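Local coordinates for protein SusD homolog (PDB 3SGH) that probably binds glycans at the cell surface of Bacteroides thetaiotaomicron as a SusD-like outer-membrane lipoprotein, helping to pass them to a partner transporter, at residues M42-F46 and F63-N67; G48-A54 and E248-C254. The contacts are given in a common frame with arbitrary orientation. Where two conformers were deposited one is given. Residue numbers count along the deposited sequence, not the author numbering.

Contact 1. Residues M42-F46 and F63-N67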
loop_
_atom_site.group_PDB
_atom_site.type_symbol
_atom_site.label_atom_id
_atom_site.label_comp_id
_atom_site.label_asym_id
_atom_site.label_seq_id
_atom_site.Cartn_x
_atom_site.Cartn_y
_atom_site.Cartn_z
HETATM N N MSE A 42 6.504 1.011 9.344
HETATM C CA MSE A 42 6.334 0.132 10.504
HETATM C C MSE A 42 5.817 -1.227 10.022
HETATM O O MSE A 42 6.598 -2.061 9.540
HETATM C CB MSE A 42 5.399 0.770 11.573
HETATM C CG MSE A 42 5.994 2.006 12.275
HETATM SE SE MSE A 42 7.615 1.712 13.322
HETATM C CE MSE A 42 6.840 1.151 15.030
ATOM N N TRP A 43 4.504 -1.441 10.128
ATOM C CA TRP A 43 3.923 -2.646 9.552
ATOM C C TRP A 43 4.168 -2.720 8.056
ATOM O O TRP A 43 4.078 -3.797 7.463
ATOM C CB TRP A 43 2.408 -2.811 9.860
ATOM C CG TRP A 43 1.598 -1.616 9.436
ATOM C CD1 TRP A 43 1.199 -0.594 10.230
ATOM C CD2 TRP A 43 1.150 -1.293 8.113
ATOM N NE1 TRP A 43 0.547 0.350 9.498
ATOM C CE2 TRP A 43 0.496 -0.045 8.194
ATOM C CE3 TRP A 43 1.254 -1.920 6.863
ATOM C CZ2 TRP A 43 -0.039 0.608 7.061
ATOM C CZ3 TRP A 43 0.708 -1.261 5.731
ATOM C CH2 TRP A 43 0.058 -0.033 5.856
ATOM N N ALA A 44 4.466 -1.589 7.420
ATOM C CA ALA A 44 4.771 -1.569 5.982
ATOM C C ALA A 44 5.878 -2.532 5.579
ATOM O O ALA A 44 5.978 -2.904 4.403
ATOM C CB ALA A 44 5.135 -0.133 5.538
ATOM N N SER A 45 6.763 -2.884 6.524
ATOM C CA SER A 45 7.810 -3.837 6.222
ATOM C C SER A 45 7.247 -5.196 5.769
ATOM O O SER A 45 7.945 -5.961 5.095
ATOM C CB SER A 45 8.777 -3.994 7.404
ATOM O OG SER A 45 9.418 -2.752 7.680
ATOM N N PHE A 46 6.004 -5.480 6.091
ATOM C CA PHE A 46 5.366 -6.693 5.597
ATOM C C PHE A 46 5.133 -6.688 4.075
ATOM O O PHE A 46 4.762 -7.728 3.518
ATOM C CB PHE A 46 3.993 -6.937 6.282
ATOM C CG PHE A 46 4.059 -6.998 7.784
ATOM C CD1 PHE A 46 5.203 -7.426 8.441
ATOM C CD2 PHE A 46 2.955 -6.656 8.523
ATOM C CE1 PHE A 46 5.264 -7.464 9.814
ATOM C CE2 PHE A 46 2.978 -6.705 9.946
ATOM C CZ PHE A 46 4.103 -7.090 10.585
ATOM N N PHE A 63 6.765 -4.952 15.407
ATOM C CA PHE A 63 6.038 -5.389 14.212
ATOM C C PHE A 63 6.823 -6.407 13.392
ATOM O O PHE A 63 6.247 -7.323 12.834
ATOM C CB PHE A 63 5.709 -4.182 13.287
ATOM C CG PHE A 63 4.343 -3.580 13.507
ATOM C CD1 PHE A 63 3.200 -4.344 13.361
ATOM C CD2 PHE A 63 4.205 -2.245 13.847
ATOM C CE1 PHE A 63 1.935 -3.785 13.540
ATOM C CE2 PHE A 63 2.952 -1.701 13.993
ATOM C CZ PHE A 63 1.825 -2.479 13.860
ATOM N N ALA A 64 8.136 -6.213 13.281
ATOM C CA ALA A 64 8.918 -7.019 12.310
ATOM C C ALA A 64 8.852 -8.490 12.609
ATOM O O ALA A 64 9.020 -9.305 11.698
ATOM C CB ALA A 64 10.392 -6.553 12.245
ATOM N N TYR A 65 8.636 -8.833 13.887
ATOM C CA TYR A 65 8.500 -10.241 14.297
ATOM C C TYR A 65 7.040 -10.574 14.705
ATOM O O TYR A 65 6.764 -11.562 15.419
ATOM C CB TYR A 65 9.475 -10.559 15.437
ATOM C CG TYR A 65 10.915 -10.123 15.235
ATOM C CD1 TYR A 65 11.325 -8.844 15.535
ATOM C CD2 TYR A 65 11.898 -11.031 14.800
ATOM C CE1 TYR A 65 12.646 -8.463 15.437
ATOM C CE2 TYR A 65 13.185 -10.674 14.664
ATOM C CZ TYR A 65 13.592 -9.373 14.991
ATOM O OH TYR A 65 14.914 -8.967 14.902
ATOM N N TYR A 66 6.124 -9.709 14.272
ATOM C CA TYR A 66 4.697 -9.929 14.363
ATOM C C TYR A 66 4.175 -9.805 15.768
ATOM O O TYR A 66 3.187 -10.391 16.071
ATOM C CB TYR A 66 4.308 -11.307 13.801
ATOM C CG TYR A 66 5.003 -11.696 12.502
ATOM C CD1 TYR A 66 5.210 -10.786 11.468
ATOM C CD2 TYR A 66 5.482 -12.982 12.330
ATOM C CE1 TYR A 66 5.881 -11.176 10.302
ATOM C CE2 TYR A 66 6.142 -13.364 11.166
ATOM C CZ TYR A 66 6.321 -12.482 10.157
ATOM O OH TYR A 66 7.014 -12.897 9.021
ATOM N N ASN A 67 4.845 -9.029 16.622
ATOM C CA ASN A 67 4.381 -8.908 17.997
ATOM C C ASN A 67 4.551 -7.480 18.546
ATOM O O ASN A 67 5.165 -7.248 19.603
ATOM C CB ASN A 67 5.094 -9.920 18.883
ATOM C CG ASN A 67 4.325 -10.238 20.128
ATOM O OD1 ASN A 67 3.139 -10.545 20.058
ATOM N ND2 ASN A 67 4.990 -10.170 21.295
#
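This is a buried, mainly aromatic packing contact between two irregular parts of the chain. Residues 42-46 follow helix 33-40 and turn into a 3-10 segment. Residues 63-67 come after strand 50-52 and form a short turn ahead of helix 70-73. Phe63 and Phe46 lose the most surface here. The CA-to-CB bond of Phe63 points toward 42-46, and its ring lies against the start of the 3-10 turn. Trp43 CB sits over the ring face, 3.9 Å from the Phe63 centroid and 13° off the normal, a CH-pi contact. The indole then turns its edge to the same ring. The five-membered ring of Trp43 and the Phe63 ring form a T-shaped pair, with centroids 5.6 Å apart and planes at 75°. Met42, a selenomethionine, adds apolar contact through CB, 4.0 Å from Phe63 CD2. Phe46 reaches across to the other turn. Phe46 CZ lies 3.1 Å from Phe63 O, which meets the ring at its edge, and Phe46 CE1 is 3.7 Å from Tyr66 CD1. Each backbone is held by its own turn: Phe46 N bonds to Trp43 O at 2.9 Å, and Tyr66 N to Phe63 O at 2.8 Å. Polar ends find partners elsewhere. Trp43 NE1 bonds to Ser76 OG, and Tyr66 OH to Ala440 N. The contact is an aromatic cluster joining two 3-10 turns in the loops on either side of strand 50-52 of this SusD-like fold; Trp43 ties it to Leu115 and Leu119 of helix 100-120.

Contact 2. Residues G48-A54 and E248-C254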
loop_
_atom_site.group_PDB
_atom_site.type_symbol
_atom_site.label_atom_id
_atom_site.label_comp_id
_atom_site.label_asym_id
_atom_site.label_seq_id
_atom_site.Cartn_x
_atom_site.Cartn_y
_atom_site.Cartn_z
ATOM N N GLY A 48 7.697 -5.740 2.122
ATOM C CA GLY A 48 9.000 -6.168 1.562
ATOM C C GLY A 48 9.855 -5.115 0.892
ATOM O O GLY A 48 10.847 -5.476 0.264
ATOM N N GLN A 49 9.477 -3.834 1.004
ATOM C CA GLN A 49 10.202 -2.731 0.331
ATOM C C GLN A 49 11.049 -1.855 1.259
ATOM O O GLN A 49 12.166 -1.452 0.918
ATOM C CB GLN A 49 9.228 -1.821 -0.422
ATOM C CG GLN A 49 8.227 -2.495 -1.299
ATOM C CD GLN A 49 7.514 -1.515 -2.207
ATOM O OE1 GLN A 49 7.143 -0.451 -1.782
ATOM N NE2 GLN A 49 7.333 -1.883 -3.485
ATOM N N VAL A 50 10.528 -1.604 2.456
ATOM C CA VAL A 50 11.251 -0.902 3.532
ATOM C C VAL A 50 11.443 -1.771 4.768
ATOM O O VAL A 50 10.673 -2.723 5.012
ATOM C CB VAL A 50 10.509 0.397 3.932
ATOM C CG1 VAL A 50 10.069 1.152 2.640
ATOM C CG2 VAL A 50 9.267 0.069 4.780
ATOM N N THR A 51 12.508 -1.505 5.496
ATOM C CA THR A 51 12.778 -2.178 6.776
ATOM C C THR A 51 12.934 -1.108 7.862
ATOM O O THR A 51 13.679 -0.177 7.689
ATOM C CB THR A 51 14.029 -3.057 6.698
ATOM O OG1 THR A 51 13.753 -4.166 5.841
ATOM C CG2 THR A 51 14.438 -3.586 8.087
ATOM N N ALA A 52 12.200 -1.249 8.964
ATOM C CA ALA A 52 12.408 -0.419 10.152
ATOM C C ALA A 52 13.656 -0.902 10.922
ATOM O O ALA A 52 13.721 -2.047 11.352
ATOM C CB ALA A 52 11.145 -0.450 11.037
ATOM N N THR A 53 14.666 -0.052 11.073
ATOM C CA THR A 53 15.949 -0.495 11.661
ATOM C C THR A 53 16.058 -0.332 13.197
ATOM O O THR A 53 17.095 -0.567 13.794
ATOM C CB THR A 53 17.131 0.203 10.956
ATOM O OG1 THR A 53 17.001 1.625 11.096
ATOM C CG2 THR A 53 17.187 -0.199 9.453
ATOM N N ALA A 54 14.950 -0.025 13.836
ATOM C CA ALA A 54 14.898 0.355 15.241
ATOM C C ALA A 54 14.240 -0.782 16.007
ATOM O O ALA A 54 13.581 -1.651 15.401
ATOM C CB ALA A 54 14.046 1.622 15.395
ATOM N N GLU A 248 15.804 5.333 11.089
ATOM C CA GLU A 248 14.929 4.248 11.489
ATOM C C GLU A 248 14.267 3.509 10.327
ATOM O O GLU A 248 13.455 2.634 10.572
ATOM C CB GLU A 248 13.907 4.722 12.538
ATOM C CG GLU A 248 14.579 5.102 13.883
ATOM C CD GLU A 248 13.621 5.463 14.999
ATOM O OE1 GLU A 248 12.388 5.282 14.853
ATOM O OE2 GLU A 248 14.147 5.911 16.045
ATOM N N VAL A 249 14.638 3.842 9.081
ATOM C CA VAL A 249 14.177 3.109 7.913
ATOM C C VAL A 249 15.258 2.996 6.869
ATOM O O VAL A 249 16.016 3.936 6.652
ATOM C CB VAL A 249 12.838 3.716 7.346
ATOM C CG1 VAL A 249 13.113 5.096 6.681
ATOM C CG2 VAL A 249 12.124 2.716 6.415
ATOM N N ARG A 250 15.357 1.788 6.276
ATOM C CA ARG A 250 16.282 1.516 5.195
ATOM C C ARG A 250 15.576 0.662 4.136
ATOM O O ARG A 250 14.453 0.238 4.321
ATOM C CB ARG A 250 17.555 0.824 5.711
ATOM C CG ARG A 250 18.515 1.700 6.524
ATOM C CD ARG A 250 19.204 2.721 5.681
ATOM N NE ARG A 250 20.098 3.634 6.366
ATOM C CZ ARG A 250 19.786 4.841 6.863
ATOM N NH1 ARG A 250 18.541 5.285 6.862
ATOM N NH2 ARG A 250 20.722 5.591 7.415
ATOM N N ALA A 251 16.232 0.418 3.016
ATOM C CA ALA A 251 15.712 -0.469 1.994
ATOM C C ALA A 251 15.613 -1.904 2.577
ATOM O O ALA A 251 16.452 -2.346 3.347
ATOM C CB ALA A 251 16.619 -0.432 0.763
ATOM N N ASN A 252 14.598 -2.620 2.170
ATOM C CA ASN A 252 14.329 -3.987 2.626
ATOM C C ASN A 252 15.080 -4.982 1.737
ATOM O O ASN A 252 15.135 -4.859 0.503
ATOM C CB ASN A 252 12.812 -4.230 2.592
ATOM C CG ASN A 252 12.376 -5.530 3.223
ATOM O OD1 ASN A 252 12.879 -6.613 2.892
ATOM N ND2 ASN A 252 11.369 -5.451 4.077
ATOM N N ALA A 253 15.718 -5.955 2.404
ATOM C CA ALA A 253 16.426 -7.044 1.770
ATOM C C ALA A 253 15.661 -7.682 0.622
ATOM O O ALA A 253 16.236 -8.100 -0.380
ATOM C CB ALA A 253 16.652 -8.135 2.851
ATOM N N CYS A 254 14.349 -7.811 0.807
ATOM C CA CYS A 254 13.504 -8.531 -0.124
ATOM C C CYS A 254 13.385 -7.840 -1.510
ATOM O O CYS A 254 13.817 -8.405 -2.491
ATOM C CB CYS A 254 12.119 -8.722 0.501
ATOM S SG CYS A 254 10.985 -9.663 -0.517
#
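Asn252, Glu248 and Thr51 have the most surface covered where 48-54 pairs with 248-254. Asn252 binds twice across the contact. Asn252 N donates to Gln49 O and Asn252 ND2 to Val50 O, both at 3.0 Å. Asn252 is also the N-cap residue of helix 253-261: Asn252 OD1 accepts from Cys254 N at 2.8 Å, a capping bond. One residue therefore ends the strand pairing and starts the helix. Thr51 is the centre of the ladder. It forms an antiparallel hydrogen-bonded pair with Arg250, with Thr51 N to Arg250 O and Arg250 N to Thr51 O both 2.9 Å. Thr51 OG1 bonds outside the contact, to Val285 O. Glu248 extends the pairing at the far end, where Glu248 O accepts from Thr53 N at 3.0 Å. Its aliphatic part packs on Ala54, with Glu248 CG 3.8 Å from Ala54 CB, and its OE1 takes a bond from Gln37 NE2. Ala52 and Val249 form a non-hydrogen-bonded pair, and Val50 CB meets Val249 CG2 at 3.8 Å. The result is a short two-stranded antiparallel sheet, whose second strand runs into an Asn-capped helix, in a SusD-like protein whose regular structure is nearly all helix.

Contacts 1 and 2 are neighbours, with centres about 10 Å apart and on the same side of the chain's centre. Their segments alternate along the sequence: 42-46, 48-54, 63-67, then 248-254. The chain thus passes from the 3-10 turn of contact 1 into the strand of contact 2 and returns to contact 1 at 63-67. Ser45 joins the two directly. Ser45 OG lies 2.9 Å from Val50 O, a probable hydrogen bond, so Val50 O, already bonded to Asn252 ND2, probably accepts from this hydroxyl as well. Ser45 O also packs 3.6 Å from Asn252 ND2. Contact 1 is local in sequence, whereas contact 2 joins residues about 200 positions apart.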